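Local structure of Dps-like ferritin (Halobacterium salinarum, 1MOJ) at residues Ala39-Leu44 and Glu76-Leu81. The protein probably protects DNA from oxidative damage by oxidising ferrous iron with hydrogen peroxide and storing it as a ferric mineral inside a hollow dodecamer. Numbering follows the deposited sequence.
With FE (Fe (III) ion), chain E.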
loop_
_atom_site.group_PDB
_atom_site.type_symbol
_atom_site.label_atom_id
_atom_site.label_comp_id
_atom_site.label_asym_id
_atom_site.label_seq_id
_atom_site.Cartn_x
_atom_site.Cartn_y
_atom_site.Cartn_z
ATOM N N ALA A 39 -27.961 -22.134 4.405
ATOM C CA ALA A 39 -28.297 -22.985 3.267
ATOM C C ALA A 39 -28.702 -22.146 2.065
ATOM O O ALA A 39 -28.222 -22.376 0.957
ATOM C CB ALA A 39 -29.433 -23.953 3.642
ATOM N N ASN A 40 -29.571 -21.166 2.289
ATOM C CA ASN A 40 -30.037 -20.308 1.207
ATOM C C ASN A 40 -28.933 -19.431 0.662
ATOM O O ASN A 40 -28.841 -19.242 -0.551
ATOM C CB ASN A 40 -31.197 -19.424 1.665
ATOM C CG ASN A 40 -32.475 -20.211 1.873
ATOM O OD1 ASN A 40 -32.746 -21.171 1.145
ATOM N ND2 ASN A 40 -33.270 -19.805 2.850
ATOM N N VAL A 41 -28.098 -18.899 1.555
ATOM C CA VAL A 41 -27.015 -18.023 1.135
ATOM C C VAL A 41 -25.997 -18.772 0.288
ATOM O O VAL A 41 -25.470 -18.221 -0.678
ATOM C CB VAL A 41 -26.311 -17.365 2.344
ATOM C CG1 VAL A 41 -25.085 -16.589 1.884
ATOM C CG2 VAL A 41 -27.269 -16.403 3.032
ATOM N N TYR A 42 -25.729 -20.030 0.628
ATOM C CA TYR A 42 -24.769 -20.790 -0.152
ATOM C C TYR A 42 -25.308 -21.214 -1.516
ATOM O O TYR A 42 -24.539 -21.324 -2.469
ATOM C CB TYR A 42 -24.258 -21.996 0.635
ATOM C CG TYR A 42 -22.784 -21.884 0.943
ATOM C CD1 TYR A 42 -22.291 -22.188 2.211
ATOM C CD2 TYR A 42 -21.888 -21.435 -0.028
ATOM C CE1 TYR A 42 -20.937 -22.046 2.515
ATOM C CE2 TYR A 42 -20.532 -21.283 0.261
ATOM C CZ TYR A 42 -20.063 -21.591 1.536
ATOM O OH TYR A 42 -18.731 -21.448 1.826
ATOM N N VAL A 43 -26.615 -21.453 -1.628
ATOM C CA VAL A 43 -27.160 -21.804 -2.939
ATOM C C VAL A 43 -27.104 -20.522 -3.768
ATOM O O VAL A 43 -26.828 -20.564 -4.963
ATOM C CB VAL A 43 -28.632 -22.316 -2.882
ATOM C CG1 VAL A 43 -28.745 -23.520 -1.955
ATOM C CG2 VAL A 43 -29.542 -21.221 -2.445
ATOM N N LEU A 44 -27.365 -19.382 -3.125
ATOM C CA LEU A 44 -27.298 -18.092 -3.804
ATOM C C LEU A 44 -25.883 -17.914 -4.342
ATOM O O LEU A 44 -25.683 -17.575 -5.520
ATOM C CB LEU A 44 -27.618 -16.951 -2.837
ATOM C CG LEU A 44 -27.320 -15.524 -3.345
ATOM C CD1 LEU A 44 -28.205 -15.198 -4.524
ATOM C CD2 LEU A 44 -27.536 -14.517 -2.239
ATOM N N GLU A 76 -19.028 -14.593 2.006
ATOM C CA GLU A 76 -18.607 -14.047 3.281
ATOM C C GLU A 76 -19.755 -14.084 4.284
ATOM O O GLU A 76 -19.552 -14.346 5.477
ATOM C CB GLU A 76 -18.114 -12.615 3.094
ATOM C CG GLU A 76 -16.791 -12.543 2.337
ATOM C CD GLU A 76 -16.240 -11.133 2.248
ATOM O OE1 GLU A 76 -16.415 -10.364 3.222
ATOM O OE2 GLU A 76 -15.618 -10.797 1.214
ATOM N N VAL A 77 -20.964 -13.811 3.804
ATOM C CA VAL A 77 -22.127 -13.843 4.682
ATOM C C VAL A 77 -22.314 -15.271 5.190
ATOM O O VAL A 77 -22.565 -15.491 6.382
ATOM C CB VAL A 77 -23.411 -13.371 3.950
ATOM C CG1 VAL A 77 -24.644 -13.658 4.803
ATOM C CG2 VAL A 77 -23.314 -11.882 3.653
ATOM N N ALA A 78 -22.167 -16.240 4.292
ATOM C CA ALA A 78 -22.320 -17.647 4.669
ATOM C C ALA A 78 -21.288 -18.019 5.727
ATOM O O ALA A 78 -21.595 -18.723 6.686
ATOM C CB ALA A 78 -22.158 -18.543 3.439
ATOM N N ASP A 79 -20.060 -17.539 5.546
ATOM C CA ASP A 79 -18.979 -17.828 6.482
ATOM C C ASP A 79 -19.328 -17.263 7.847
ATOM O O ASP A 79 -19.115 -17.911 8.867
ATOM C CB ASP A 79 -17.678 -17.212 5.986
ATOM C CG ASP A 79 -16.484 -17.667 6.787
ATOM O OD1 ASP A 79 -16.149 -18.870 6.733
ATOM O OD2 ASP A 79 -15.884 -16.821 7.472
ATOM N N GLU A 80 -19.863 -16.050 7.864
ATOM C CA GLU A 80 -20.275 -15.412 9.108
ATOM C C GLU A 80 -21.359 -16.246 9.783
ATOM O O GLU A 80 -21.268 -16.575 10.966
ATOM C CB GLU A 80 -20.837 -14.022 8.829
ATOM C CG GLU A 80 -19.806 -12.991 8.405
ATOM C CD GLU A 80 -18.918 -12.568 9.549
ATOM O OE1 GLU A 80 -18.372 -11.447 9.490
ATOM O OE2 GLU A 80 -18.760 -13.351 10.507
ATOM N N LEU A 81 -22.396 -16.562 9.018
ATOM C CA LEU A 81 -23.522 -17.365 9.506
ATOM C C LEU A 81 -23.059 -18.715 10.075
ATOM O O LEU A 81 -23.427 -19.091 11.187
ATOM C CB LEU A 81 -24.505 -17.615 8.351
ATOM C CG LEU A 81 -25.805 -16.826 8.164
ATOM C CD1 LEU A 81 -25.758 -15.483 8.823
ATOM C CD2 LEU A 81 -26.071 -16.707 6.662
HETATM FE FE FE E . -14.222 -18.079 8.244
HETATM O O HOH W 1 -12.689 -16.811 9.101
#
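Tyr42 lays one ring face over the methyl of Ala78: Ala78 CB sits 4.0 Å from the ring centroid and 17° off the ring normal, a CH-pi contact, and its displacement toward the rim brings it 3.8 Å from Tyr42 CE1. Beside the ring, the two methyls of Val41 have different nearest partners. With CG1 anti to the backbone N (chi1 173°), that branch meets Ala78 CB at 3.8 Å, while Val41 CG2 touches Leu81 CD2 at 3.8 Å. Val77 CG1 lies 4.2 Å from Val41 CG1 and also borders CG2, the two side chains crossing at about a right angle. No hydrogen bond spans the segments, so apolar packing joins them. The small alanine faces Val41, where the CA atoms of Val41 and Ala78 come within 5.9 Å, and the segment axes approach to 8.9 Å. The Tyr42 hydroxyl instead hydrogen-bonds to Tyr45 of the second subunit. Next to Ala78, Asp79 chelates the iron unevenly, through OD2 at 2.2 Å and OD1 at a longer distance; Glu83 of the same chain and His52 of the second subunit complete the protein ligands. Segments 39-44 and 76-81 run antiparallel at 157°, where helices 24-54 and 60-87 pack as in the ferritin-like four-helix bundle, beside the intersubunit iron site characteristic of Dps proteins.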